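Local coordinates for CARDB domain-containing protein (Pyrococcus furiosus, PDB 3IDU), which is of unknown function but binds two manganese ions through a CARDB domain, an all-beta module of the E-set clan within a longer protein, at residues Glu22-Asp27 / Glu38-Asn43; Thr52-Tyr57 / Lys64-Ser69; Met89-Ala94 / Thr113-Val118. All blocks are in the same frame, centred on the assembly; numbering follows the deposited sequence.

Interaction 1: residues Glu22-Asp27 / Glu38-Asn43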
loop_
_atom_site.group_PDB
_atom_site.type_symbol
_atom_site.label_atom_id
_atom_site.label_comp_id
_atom_site.label_asym_id
_atom_site.label_seq_id
_atom_site.Cartn_x
_atom_site.Cartn_y
_atom_site.Cartn_z
ATOM N N GLU A 22 0.870 -0.558 3.366
ATOM C CA GLU A 22 0.497 -1.811 4.005
ATOM C C GLU A 22 -0.857 -2.218 3.437
ATOM O O GLU A 22 -1.714 -1.368 3.194
ATOM C CB GLU A 22 0.377 -1.633 5.520
ATOM C CG GLU A 22 0.648 -2.903 6.311
ATOM C CD GLU A 22 0.090 -2.848 7.724
ATOM O OE1 GLU A 22 0.128 -1.766 8.340
ATOM O OE2 GLU A 22 -0.378 -3.893 8.217
ATOM N N ILE A 23 -1.046 -3.515 3.220
ATOM C CA ILE A 23 -2.303 -4.031 2.685
ATOM C C ILE A 23 -3.046 -4.768 3.794
ATOM O O ILE A 23 -2.430 -5.477 4.586
ATOM C CB ILE A 23 -2.053 -5.037 1.549
ATOM C CG1 ILE A 23 -1.336 -4.352 0.385
ATOM C CG2 ILE A 23 -3.374 -5.655 1.108
ATOM C CD1 ILE A 23 -0.592 -5.322 -0.512
ATOM N N LYS A 24 -4.361 -4.592 3.855
ATOM C CA LYS A 24 -5.170 -5.280 4.856
ATOM C C LYS A 24 -6.438 -5.827 4.217
ATOM O O LYS A 24 -7.074 -5.157 3.407
ATOM C CB LYS A 24 -5.539 -4.338 6.007
ATOM C CG LYS A 24 -4.350 -3.875 6.820
ATOM C CD LYS A 24 -4.782 -3.259 8.138
ATOM C CE LYS A 24 -3.572 -2.792 8.928
ATOM N NZ LYS A 24 -3.952 -2.295 10.274
ATOM N N GLY A 25 -6.795 -7.054 4.577
ATOM C CA GLY A 25 -7.987 -7.668 4.022
ATOM C C GLY A 25 -7.963 -9.173 4.210
ATOM O O GLY A 25 -7.036 -9.695 4.821
ATOM N N PRO A 26 -8.963 -9.904 3.690
ATOM C CA PRO A 26 -9.002 -11.363 3.837
ATOM C C PRO A 26 -7.842 -12.078 3.154
ATOM O O PRO A 26 -7.518 -11.801 1.998
ATOM C CB PRO A 26 -10.351 -11.730 3.227
ATOM C CG PRO A 26 -10.515 -10.701 2.153
ATOM C CD PRO A 26 -10.088 -9.431 2.865
ATOM N N ASP A 27 -7.217 -12.997 3.883
ATOM C CA ASP A 27 -6.100 -13.765 3.355
ATOM C C ASP A 27 -6.618 -15.028 2.671
ATOM O O ASP A 27 -5.850 -15.808 2.103
ATOM C CB ASP A 27 -5.126 -14.129 4.482
ATOM C CG ASP A 27 -5.798 -14.870 5.625
ATOM O OD1 ASP A 27 -6.789 -14.348 6.177
ATOM O OD2 ASP A 27 -5.331 -15.974 5.976
ATOM N N GLU A 38 -7.870 -3.047 1.837
ATOM C CA GLU A 38 -7.512 -1.673 2.146
ATOM C C GLU A 38 -6.014 -1.475 2.017
ATOM O O GLU A 38 -5.221 -2.306 2.464
ATOM C CB GLU A 38 -7.940 -1.301 3.569
ATOM C CG GLU A 38 -9.410 -1.541 3.871
ATOM C CD GLU A 38 -9.815 -1.001 5.227
ATOM O OE1 GLU A 38 -9.096 -1.267 6.214
ATOM O OE2 GLU A 38 -10.857 -0.315 5.309
ATOM N N VAL A 39 -5.634 -0.373 1.387
ATOM C CA VAL A 39 -4.230 -0.041 1.235
ATOM C C VAL A 39 -4.001 1.145 2.163
ATOM O O VAL A 39 -4.592 2.206 1.976
ATOM C CB VAL A 39 -3.892 0.358 -0.216
ATOM C CG1 VAL A 39 -2.426 0.752 -0.311
ATOM C CG2 VAL A 39 -4.184 -0.814 -1.161
ATOM N N HIS A 40 -3.177 0.943 3.187
ATOM C CA HIS A 40 -2.867 1.996 4.146
ATOM C C HIS A 40 -1.566 2.678 3.732
ATOM O O HIS A 40 -0.495 2.081 3.813
ATOM C CB HIS A 40 -2.720 1.406 5.554
ATOM C CG HIS A 40 -4.001 0.875 6.121
ATOM N ND1 HIS A 40 -4.545 1.345 7.296
ATOM C CD2 HIS A 40 -4.862 -0.061 5.656
ATOM C CE1 HIS A 40 -5.688 0.724 7.530
ATOM N NE2 HIS A 40 -5.903 -0.134 6.549
ATOM N N VAL A 41 -1.667 3.924 3.277
ATOM C CA VAL A 41 -0.491 4.678 2.849
ATOM C C VAL A 41 -0.218 5.755 3.892
ATOM O O VAL A 41 -1.112 6.518 4.262
ATOM C CB VAL A 41 -0.713 5.308 1.446
ATOM C CG1 VAL A 41 -1.838 6.331 1.498
ATOM C CG2 VAL A 41 0.574 5.943 0.942
ATOM N N LYS A 42 1.019 5.811 4.381
ATOM C CA LYS A 42 1.364 6.785 5.406
ATOM C C LYS A 42 2.614 7.581 5.077
ATOM O O LYS A 42 3.461 7.140 4.300
ATOM C CB LYS A 42 1.576 6.064 6.741
ATOM C CG LYS A 42 0.521 5.002 7.025
ATOM C CD LYS A 42 0.876 4.107 8.202
ATOM C CE LYS A 42 0.668 4.809 9.532
ATOM N NZ LYS A 42 0.791 3.855 10.684
ATOM N N ASN A 43 2.705 8.769 5.662
ATOM C CA ASN A 43 3.879 9.613 5.512
ATOM C C ASN A 43 4.380 9.745 6.938
ATOM O O ASN A 43 3.799 10.476 7.736
ATOM C CB ASN A 43 3.533 10.999 4.971
ATOM C CG ASN A 43 4.756 11.895 4.866
ATOM O OD1 ASN A 43 5.881 11.463 5.131
ATOM N ND2 ASN A 43 4.543 13.147 4.469
#

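Interaction 2: residues Thr52-Tyr57 / Lys64-Ser69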
loop_
_atom_site.group_PDB
_atom_site.type_symbol
_atom_site.label_atom_id
_atom_site.label_comp_id
_atom_site.label_asym_id
_atom_site.label_seq_id
_atom_site.Cartn_x
_atom_site.Cartn_y
_atom_site.Cartn_z
ATOM N N THR A 52 1.992 11.725 -5.117
ATOM C CA THR A 52 2.756 10.509 -5.341
ATOM C C THR A 52 1.793 9.432 -5.806
ATOM O O THR A 52 0.587 9.498 -5.550
ATOM C CB THR A 52 3.503 10.020 -4.081
ATOM O OG1 THR A 52 4.408 8.966 -4.450
ATOM C CG2 THR A 52 2.531 9.489 -3.044
ATOM N N LYS A 53 2.327 8.443 -6.508
ATOM C CA LYS A 53 1.498 7.374 -7.031
ATOM C C LYS A 53 1.516 6.111 -6.182
ATOM O O LYS A 53 2.556 5.698 -5.668
ATOM C CB LYS A 53 1.933 7.043 -8.463
ATOM C CG LYS A 53 1.819 8.218 -9.435
ATOM C CD LYS A 53 2.220 7.821 -10.849
ATOM C CE LYS A 53 2.066 8.979 -11.828
ATOM N NZ LYS A 53 2.463 8.608 -13.221
ATOM N N VAL A 54 0.343 5.511 -6.036
ATOM C CA VAL A 54 0.196 4.270 -5.296
ATOM C C VAL A 54 -0.346 3.275 -6.323
ATOM O O VAL A 54 -1.225 3.611 -7.125
ATOM C CB VAL A 54 -0.806 4.416 -4.122
ATOM C CG1 VAL A 54 -0.989 3.074 -3.415
ATOM C CG2 VAL A 54 -0.294 5.460 -3.138
ATOM N N ARG A 55 0.193 2.063 -6.306
ATOM C CA ARG A 55 -0.221 1.039 -7.244
ATOM C C ARG A 55 -0.424 -0.293 -6.542
ATOM O O ARG A 55 0.289 -0.629 -5.590
ATOM C CB ARG A 55 0.835 0.872 -8.350
ATOM C CG ARG A 55 1.158 2.143 -9.147
ATOM C CD ARG A 55 2.217 1.867 -10.217
ATOM N NE ARG A 55 2.551 3.027 -11.052
ATOM C CZ ARG A 55 3.350 4.027 -10.684
ATOM N NH1 ARG A 55 3.911 4.032 -9.484
ATOM N NH2 ARG A 55 3.610 5.016 -11.530
ATOM N N VAL A 56 -1.420 -1.039 -7.006
ATOM C CA VAL A 56 -1.706 -2.362 -6.469
ATOM C C VAL A 56 -1.565 -3.344 -7.627
ATOM O O VAL A 56 -2.072 -3.111 -8.723
ATOM C CB VAL A 56 -3.132 -2.454 -5.860
ATOM C CG1 VAL A 56 -3.544 -3.918 -5.707
ATOM C CG2 VAL A 56 -3.148 -1.786 -4.496
ATOM N N TYR A 57 -0.849 -4.430 -7.362
ATOM C CA TYR A 57 -0.590 -5.482 -8.332
ATOM C C TYR A 57 -1.112 -6.796 -7.783
ATOM O O TYR A 57 -1.085 -7.026 -6.574
ATOM C CB TYR A 57 0.914 -5.656 -8.552
ATOM C CG TYR A 57 1.646 -4.455 -9.095
ATOM C CD1 TYR A 57 1.815 -4.283 -10.466
ATOM C CD2 TYR A 57 2.198 -3.504 -8.237
ATOM C CE1 TYR A 57 2.517 -3.201 -10.972
ATOM C CE2 TYR A 57 2.901 -2.415 -8.738
ATOM C CZ TYR A 57 3.058 -2.269 -10.106
ATOM O OH TYR A 57 3.753 -1.189 -10.596
ATOM N N LYS A 64 -4.813 -1.671 -9.862
ATOM C CA LYS A 64 -5.409 -0.359 -9.658
ATOM C C LYS A 64 -4.356 0.677 -9.312
ATOM O O LYS A 64 -3.314 0.353 -8.744
ATOM C CB LYS A 64 -6.457 -0.437 -8.543
ATOM C CG LYS A 64 -7.352 0.788 -8.411
ATOM C CD LYS A 64 -8.421 0.552 -7.355
ATOM C CE LYS A 64 -9.322 1.766 -7.178
ATOM N NZ LYS A 64 -10.353 1.544 -6.123
ATOM N N ASN A 65 -4.628 1.927 -9.669
ATOM C CA ASN A 65 -3.692 2.996 -9.375
ATOM C C ASN A 65 -4.382 4.206 -8.770
ATOM O O ASN A 65 -5.554 4.480 -9.042
ATOM C CB ASN A 65 -2.905 3.391 -10.635
ATOM C CG ASN A 65 -3.794 3.631 -11.830
ATOM O OD1 ASN A 65 -4.681 4.487 -11.797
ATOM N ND2 ASN A 65 -3.557 2.879 -12.904
ATOM N N TRP A 66 -3.639 4.906 -7.921
ATOM C CA TRP A 66 -4.116 6.096 -7.228
ATOM C C TRP A 66 -3.024 7.150 -7.258
ATOM O O TRP A 66 -1.840 6.839 -7.363
ATOM C CB TRP A 66 -4.376 5.805 -5.753
ATOM C CG TRP A 66 -5.460 4.845 -5.428
ATOM C CD1 TRP A 66 -6.743 5.151 -5.076
ATOM C CD2 TRP A 66 -5.336 3.427 -5.301
ATOM N NE1 TRP A 66 -7.422 4.012 -4.726
ATOM C CE2 TRP A 66 -6.584 2.937 -4.858
ATOM C CE3 TRP A 66 -4.290 2.519 -5.518
ATOM C CZ2 TRP A 66 -6.815 1.580 -4.621
ATOM C CZ3 TRP A 66 -4.517 1.173 -5.284
ATOM C CH2 TRP A 66 -5.774 0.715 -4.840
ATOM N N THR A 67 -3.442 8.401 -7.137
ATOM C CA THR A 67 -2.526 9.528 -7.068
ATOM C C THR A 67 -2.965 10.193 -5.771
ATOM O O THR A 67 -4.084 10.702 -5.689
ATOM C CB THR A 67 -2.734 10.498 -8.250
ATOM O OG1 THR A 67 -2.220 9.910 -9.450
ATOM C CG2 THR A 67 -2.032 11.823 -7.995
ATOM N N VAL A 68 -2.113 10.178 -4.749
ATOM C CA VAL A 68 -2.505 10.771 -3.477
ATOM C C VAL A 68 -1.525 11.787 -2.926
ATOM O O VAL A 68 -0.386 11.889 -3.379
ATOM C CB VAL A 68 -2.715 9.694 -2.385
ATOM C CG1 VAL A 68 -3.666 8.625 -2.884
ATOM C CG2 VAL A 68 -1.386 9.096 -1.979
ATOM N N SER A 69 -2.003 12.555 -1.952
ATOM C CA SER A 69 -1.186 13.546 -1.285
ATOM C C SER A 69 -1.196 13.153 0.180
ATOM O O SER A 69 -2.170 12.576 0.664
ATOM C CB SER A 69 -1.776 14.949 -1.448
ATOM O OG SER A 69 -3.061 15.023 -0.856
#

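Interaction 3: residues Met89-Ala94 / Thr113-Val118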
loop_
_atom_site.group_PDB
_atom_site.type_symbol
_atom_site.label_atom_id
_atom_site.label_comp_id
_atom_site.label_asym_id
_atom_site.label_seq_id
_atom_site.Cartn_x
_atom_site.Cartn_y
_atom_site.Cartn_z
HETATM N N MSE A 89 -3.077 -19.605 -5.246
HETATM C CA MSE A 89 -2.368 -18.717 -4.330
HETATM C C MSE A 89 -1.938 -17.453 -5.070
HETATM O O MSE A 89 -1.086 -17.501 -5.956
HETATM C CB MSE A 89 -1.133 -19.418 -3.759
HETATM C CG MSE A 89 -0.332 -18.570 -2.783
HETATM SE SE MSE A 89 -1.322 -18.157 -1.170
HETATM C CE MSE A 89 -0.573 -19.523 -0.017
ATOM N N TYR A 90 -2.529 -16.324 -4.691
ATOM C CA TYR A 90 -2.231 -15.045 -5.321
ATOM C C TYR A 90 -1.422 -14.128 -4.408
ATOM O O TYR A 90 -1.608 -14.127 -3.192
ATOM C CB TYR A 90 -3.538 -14.352 -5.716
ATOM C CG TYR A 90 -4.339 -15.086 -6.768
ATOM C CD1 TYR A 90 -4.242 -14.739 -8.115
ATOM C CD2 TYR A 90 -5.191 -16.134 -6.419
ATOM C CE1 TYR A 90 -4.974 -15.414 -9.090
ATOM C CE2 TYR A 90 -5.928 -16.818 -7.384
ATOM C CZ TYR A 90 -5.816 -16.452 -8.716
ATOM O OH TYR A 90 -6.546 -17.123 -9.673
ATOM N N ARG A 91 -0.523 -13.350 -5.005
ATOM C CA ARG A 91 0.307 -12.410 -4.256
ATOM C C ARG A 91 -0.088 -10.980 -4.609
ATOM O O ARG A 91 -0.014 -10.573 -5.768
ATOM C CB ARG A 91 1.788 -12.631 -4.579
ATOM C CG ARG A 91 2.719 -11.590 -3.955
ATOM C CD ARG A 91 4.194 -11.879 -4.249
ATOM N NE ARG A 91 4.648 -13.142 -3.668
ATOM C CZ ARG A 91 4.562 -14.328 -4.266
ATOM N NH1 ARG A 91 4.036 -14.428 -5.480
ATOM N NH2 ARG A 91 5.005 -15.418 -3.651
ATOM N N ILE A 92 -0.528 -10.224 -3.610
ATOM C CA ILE A 92 -0.918 -8.836 -3.828
ATOM C C ILE A 92 0.253 -7.950 -3.414
ATOM O O ILE A 92 0.817 -8.123 -2.335
ATOM C CB ILE A 92 -2.157 -8.429 -2.974
ATOM C CG1 ILE A 92 -3.401 -9.208 -3.417
ATOM C CG2 ILE A 92 -2.459 -6.943 -3.163
ATOM C CD1 ILE A 92 -3.296 -10.700 -3.270
ATOM N N ASN A 93 0.629 -7.019 -4.284
ATOM C CA ASN A 93 1.707 -6.096 -3.985
ATOM C C ASN A 93 1.148 -4.690 -4.053
ATOM O O ASN A 93 0.275 -4.396 -4.865
ATOM C CB ASN A 93 2.861 -6.208 -4.995
ATOM C CG ASN A 93 3.780 -7.388 -4.721
ATOM O OD1 ASN A 93 3.899 -8.297 -5.540
ATOM N ND2 ASN A 93 4.438 -7.374 -3.567
ATOM N N ALA A 94 1.644 -3.825 -3.178
ATOM C CA ALA A 94 1.225 -2.437 -3.168
ATOM C C ALA A 94 2.512 -1.632 -3.126
ATOM O O ALA A 94 3.441 -1.975 -2.395
ATOM C CB ALA A 94 0.369 -2.145 -1.944
ATOM N N THR A 113 3.572 -6.629 0.616
ATOM C CA THR A 113 3.307 -7.934 0.029
ATOM C C THR A 113 2.229 -8.597 0.874
ATOM O O THR A 113 2.322 -8.625 2.100
ATOM C CB THR A 113 4.580 -8.806 0.021
ATOM O OG1 THR A 113 5.634 -8.096 -0.642
ATOM C CG2 THR A 113 4.328 -10.117 -0.716
ATOM N N PHE A 114 1.199 -9.111 0.215
ATOM C CA PHE A 114 0.097 -9.755 0.907
ATOM C C PHE A 114 -0.382 -10.932 0.066
ATOM O O PHE A 114 -0.748 -10.773 -1.098
ATOM C CB PHE A 114 -1.031 -8.740 1.119
ATOM C CG PHE A 114 -2.074 -9.179 2.103
ATOM C CD1 PHE A 114 -3.049 -10.101 1.742
ATOM C CD2 PHE A 114 -2.069 -8.679 3.403
ATOM C CE1 PHE A 114 -4.009 -10.522 2.659
ATOM C CE2 PHE A 114 -3.025 -9.093 4.331
ATOM C CZ PHE A 114 -3.997 -10.019 3.957
ATOM N N ASP A 115 -0.363 -12.117 0.665
ATOM C CA ASP A 115 -0.776 -13.336 -0.014
ATOM C C ASP A 115 -2.236 -13.690 0.265
ATOM O O ASP A 115 -2.692 -13.644 1.409
ATOM C CB ASP A 115 0.154 -14.475 0.406
ATOM C CG ASP A 115 1.580 -14.256 -0.068
ATOM O OD1 ASP A 115 2.525 -14.454 0.727
ATOM O OD2 ASP A 115 1.761 -13.880 -1.249
ATOM N N VAL A 116 -2.962 -14.043 -0.792
ATOM C CA VAL A 116 -4.371 -14.399 -0.681
ATOM C C VAL A 116 -4.646 -15.757 -1.314
ATOM O O VAL A 116 -4.235 -16.020 -2.444
ATOM C CB VAL A 116 -5.268 -13.348 -1.376
ATOM C CG1 VAL A 116 -6.728 -13.769 -1.290
ATOM C CG2 VAL A 116 -5.072 -11.988 -0.726
ATOM N N SER A 117 -5.346 -16.618 -0.586
ATOM C CA SER A 117 -5.670 -17.941 -1.098
ATOM C C SER A 117 -7.118 -18.001 -1.578
ATOM O O SER A 117 -8.050 -17.940 -0.773
ATOM C CB SER A 117 -5.441 -18.997 -0.016
ATOM O OG SER A 117 -5.701 -20.297 -0.515
ATOM N N VAL A 118 -7.299 -18.111 -2.891
ATOM C CA VAL A 118 -8.633 -18.188 -3.479
ATOM C C VAL A 118 -9.049 -19.650 -3.599
ATOM O O VAL A 118 -8.352 -20.450 -4.221
ATOM C CB VAL A 118 -8.674 -17.542 -4.883
ATOM C CG1 VAL A 118 -10.081 -17.629 -5.458
ATOM C CG2 VAL A 118 -8.226 -16.091 -4.799
#

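Interaction 1: residues Glu22-Asp27 / Glu38-Asn43
Four backbone hydrogen bonds join E22 and K24 to E38 and H40, pairing edge strand 19-24 with the middle strand 35-43 in the three-stranded antiparallel sheet of this E-set, immunoglobulin-like beta sandwich. H40 N reaches E22 O at 2.7 Å, nearly straight at hydrogen (165°) and nearly along the C=O axis. Its return bond, from E22 N to H40 O, is weak, bent to 134°. The second hydrogen-bonded pair is more even: E38 N lies 2.7 Å from K24 O, and K24 N approaches E38 O in the carbonyl plane at 2.8 Å. Between these pairs, I23 and V39 form a non-hydrogen-bonded pair in which the CA-H of I23 points at E38 O.

On the face carrying E22, K24, E38 and H40, the imidazole is held at both nitrogens. ND1 is hydrogen-bonded to E75 OE1 on strand 75-82, while NE2 donates a weak bond to E38 OE1 at 3.4 Å. Two carboxylates so placed would probably favour a protonated ring, perhaps modestly, as the E38 bond is weak. With CG anti to its own carbonyl carbon (chi1 -68°), H40 presents one ring face to the extended chain of K24, which crosses it at about a right angle. An alanine in place of H40 would remove the ring under K24 and its bonds to E75 and E38, and would probably weaken the link to strand 75-82 and leave the K24 chain less ordered.

The opposite face is apolar: I23 packs on I92 and A94, and V39 on V54 and V56, so the pair faces the second sheet. Back at the histidine, the CH-pi contact is off-centre for K24 CD, 4.1 Å from the H40 ring centroid, whereas K24 CE sits 4.2 Å above the ring plane, over its centre.

Interaction 2: residues Thr52-Tyr57 / Lys64-Ser69
W66 has the largest contact area in this beta hairpin, in which strand 49-58 turns back antiparallel into strand 61-70. Its CG lies anti to the carbonyl carbon, and chi2 of -97° presents the six-membered ring edge-on to the partner strand. V56 comes up to that edge obliquely, with V56 CG2 3.4 Å from W66 CZ3. V54 also crosses the indole obliquely, its CG1 4.0 Å from W66 CE3, while the V54 carbonyl oxygen lies in the ring plane, 3.6 Å from the same W66 CE3. One indole face is covered from within its own strand by K64 CG, 3.8 Å above the plane and offset toward the rim.

Further along the same face, V68 CG2 occupies the crowded position between its backbone N and carbonyl carbon. From there it meets two branches across the strands: V54 CG2 at 4.0 Å from V68 CG2, and T52 CG2 at 4.1 Å from that same methyl. T52 and V68 lie side by side, and T52 also touches D97, a manganese ligand.

Six backbone hydrogen bonds fix the register. V54 N to W66 O is the straightest, 173° at hydrogen, although the donor stands 33° above the carbonyl plane; the longest, K64 N to V56 O at 3.3 Å, falls on a lone pair.

Two of the charged ends find partners outside the two segments: R55 forms a salt bridge with E99, and K64 NZ donates a hydrogen bond to T79 O. Cohesion therefore rests on backbone bonds and apolar packing, with no ion pair between segments 52-57 and 64-69.

Interaction 3: residues Met89-Ala94 / Thr113-Val118
Among the apolar pairs, I92 CD1 and V116 CG2 are packed closer than usual van der Waals contact, 3.4 Å apart. I92 has CG1 anti to its carbonyl carbon, and the turn at chi2 (61°) swings CD1 across to the valine. Y90 approaches V118 obliquely, with Y90 CD2 3.4 Å from V118 CG2.

The face carrying M89, R91, N93, T113, D115 and S117 is largely polar and turned away from the second sheet. R91 runs beside D115, pointing the same way, and bends at chi3 (-63°), so that D115 OD2 sits over one face of the guanidinium. At 3.8 Å from R91 NE to D115 OD2 this is a long salt bridge of charges only, since the oxygen is well out of the plane and no N-H points at it. R91 CG also touches T113 CG2 at 3.9 Å, and the selenium of selenomethionine M89 rests 3.8 Å from V116 O.

Four antiparallel backbone hydrogen bonds position these groups. I92 N to F114 O is the shortest, 2.6 Å, and V116 N to Y90 O the straightest, at 174°. Beyond them, W82 makes an edge-to-face contact with the Y90 ring, while N93 ND2 bonds A112 O.

Strand 88-96 lies between 111-118 and 49-58 in the five-stranded mixed sheet. Past strand 111-118 the short strand 28-29 is added in parallel, S117 bonding D27 and V29. Across the sandwich, I92 and F114 pack on I23 of strand 19-24, and V116 and V118 on W82 of strand 75-82.

In the fold
Interaction 1 lies in the three-stranded sheet, interactions 2 and 3 in the five-stranded one, joined through Y57 N and N93 O, 2.7 Å apart. Their centres lie about 5, 8 and 12 Å from the chain centre, each combining buried valines or isoleucines with exposed residues. The sandwich core is shared: V39 CG2 meets V56 CG2 at 3.6 Å, and I23 CD1 meets A94 CB at the same distance. Each contact is mainly apolar inward and mainly polar outward. Polar chemistry differs: a histidine between carboxylates in interaction 1, an arginine salt-bridged to E99 and a lysine bonded to a backbone carbonyl in interaction 2, a long arginine-aspartate pair in interaction 3. T52 brings interaction 2 beside a manganese ligand.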